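PDB 3K1S: PTS system, cellobiose-specific IIA component from Bacillus anthracis, which probably relays phosphoryl groups during the phosphotransferase-driven uptake of cellobiose, acting as the IIA component of the transport system. Local coordinates for residues F25-L30 with I89-L94. Numbering follows the deposited sequence.
Sequences FAMEAL and ITVKEL
Residues 25-30 of helix 10-34 and 89-94 of helix 76-108 run nearly parallel, their short axes 9.0 Å apart and inclined by 21°. The backbones come nearest at Ala26 and Lys92, whose CA atoms are 5.1 Å apart. The small side chain of Ala26 permits this approach: its CB points at the facing helix and rests mainly on the Lys92 backbone, 3.8 Å from Lys92 CA. Lys92 continues extended as far as CE before turning at NZ, and packs on Met45, Lys49 and Ile52 of helix 38-67. From the preceding position, Val91 extends CG1, anti to its own backbone N (chi1 176°), to 4.1 Å from Ala26 CB. The same methyl meets Met27, present here as selenomethionine, whose chain, bent at chi2 and chi3, brings SE to 3.7 Å from Val91 CG1; the two side chains cross at about a right angle. Leu94 packs on Leu94 of both other subunits, consistent with the trimeric IIA proteins of this family, and Glu93 OE1 forms a salt bridge with Arg23 NE of the second subunit. Between the segments the contact is small and apolar, so side-chain shape rather than polar bonding probably sets their spacing here.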
# COMPACT_ATOMS: atom_id res chain seq x y z
N PHE A 25 -8.73 -10.93 -6.38
CA PHE A 25 -8.18 -12.28 -6.59
C PHE A 25 -7.20 -12.63 -5.49
O PHE A 25 -7.23 -13.73 -4.93
CB PHE A 25 -7.53 -12.43 -7.97
CG PHE A 25 -8.51 -12.67 -9.10
CD1 PHE A 25 -9.50 -13.63 -9.00
CD2 PHE A 25 -8.41 -11.93 -10.28
CE1 PHE A 25 -10.40 -13.86 -10.04
CE2 PHE A 25 -9.30 -12.15 -11.33
CZ PHE A 25 -10.29 -13.12 -11.22
N ALA A 26 -6.33 -11.68 -5.15
CA ALA A 26 -5.34 -11.88 -4.10
C ALA A 26 -5.99 -12.18 -2.75
O ALA A 26 -5.57 -13.09 -2.05
CB ALA A 26 -4.38 -10.69 -4.01
N MSE A 27 -7.01 -11.41 -2.39
CA MSE A 27 -7.70 -11.63 -1.11
C MSE A 27 -8.50 -12.95 -1.12
O MSE A 27 -8.54 -13.66 -0.12
CB MSE A 27 -8.61 -10.45 -0.74
CG MSE A 27 -7.87 -9.14 -0.45
SE MSE A 27 -6.44 -9.24 0.89
CE MSE A 27 -7.48 -9.85 2.43
N GLU A 28 -9.12 -13.27 -2.26
CA GLU A 28 -9.81 -14.55 -2.42
C GLU A 28 -8.84 -15.70 -2.21
O GLU A 28 -9.16 -16.68 -1.53
CB GLU A 28 -10.51 -14.62 -3.79
CG GLU A 28 -11.72 -13.66 -3.90
CD GLU A 28 -12.03 -13.18 -5.32
OE1 GLU A 28 -11.37 -13.61 -6.29
OE2 GLU A 28 -12.95 -12.35 -5.46
N ALA A 29 -7.64 -15.56 -2.76
CA ALA A 29 -6.56 -16.54 -2.59
C ALA A 29 -6.12 -16.64 -1.14
O ALA A 29 -5.91 -17.75 -0.62
CB ALA A 29 -5.38 -16.20 -3.49
N LEU A 30 -5.97 -15.49 -0.48
CA LEU A 30 -5.61 -15.45 0.93
C LEU A 30 -6.65 -16.24 1.72
O LEU A 30 -6.30 -17.13 2.50
CB LEU A 30 -5.49 -14.01 1.42
CG LEU A 30 -4.82 -13.74 2.77
CD1 LEU A 30 -4.41 -12.28 2.89
CD2 LEU A 30 -5.72 -14.13 3.95
N ILE A 89 -0.71 -4.44 -6.42
CA ILE A 89 0.62 -5.03 -6.48
C ILE A 89 1.11 -5.37 -5.06
O ILE A 89 1.65 -6.46 -4.83
CB ILE A 89 1.61 -4.09 -7.23
CG1 ILE A 89 1.25 -4.02 -8.72
CG2 ILE A 89 3.05 -4.54 -7.06
CD1 ILE A 89 1.87 -2.84 -9.49
N THR A 90 0.92 -4.45 -4.12
CA THR A 90 1.35 -4.67 -2.74
C THR A 90 0.56 -5.79 -2.08
O THR A 90 1.15 -6.65 -1.43
CB THR A 90 1.26 -3.37 -1.91
OG1 THR A 90 2.24 -2.44 -2.38
CG2 THR A 90 1.52 -3.65 -0.43
N VAL A 91 -0.75 -5.79 -2.28
CA VAL A 91 -1.62 -6.82 -1.69
C VAL A 91 -1.31 -8.21 -2.24
O VAL A 91 -1.24 -9.18 -1.48
CB VAL A 91 -3.12 -6.46 -1.86
CG1 VAL A 91 -4.01 -7.58 -1.35
CG2 VAL A 91 -3.45 -5.16 -1.13
N LYS A 92 -1.12 -8.32 -3.55
CA LYS A 92 -0.74 -9.58 -4.16
C LYS A 92 0.58 -10.09 -3.58
O LYS A 92 0.70 -11.26 -3.20
CB LYS A 92 -0.64 -9.45 -5.68
CG LYS A 92 -0.22 -10.73 -6.39
CD LYS A 92 0.00 -10.48 -7.87
CE LYS A 92 0.73 -11.64 -8.53
NZ LYS A 92 2.15 -11.73 -8.08
N GLU A 93 1.57 -9.20 -3.50
CA GLU A 93 2.90 -9.56 -3.00
C GLU A 93 2.86 -10.06 -1.56
O GLU A 93 3.57 -11.00 -1.21
CB GLU A 93 3.86 -8.37 -3.13
CG GLU A 93 5.31 -8.71 -2.81
CD GLU A 93 6.30 -7.64 -3.23
OE1 GLU A 93 5.91 -6.46 -3.39
OE2 GLU A 93 7.50 -7.98 -3.40
N LEU A 94 2.04 -9.43 -0.73
CA LEU A 94 1.95 -9.85 0.67
C LEU A 94 1.04 -11.06 0.88
O LEU A 94 1.31 -11.90 1.74
CB LEU A 94 1.55 -8.68 1.56
CG LEU A 94 2.58 -7.54 1.60
CD1 LEU A 94 2.06 -6.36 2.39
CD2 LEU A 94 3.93 -8.02 2.15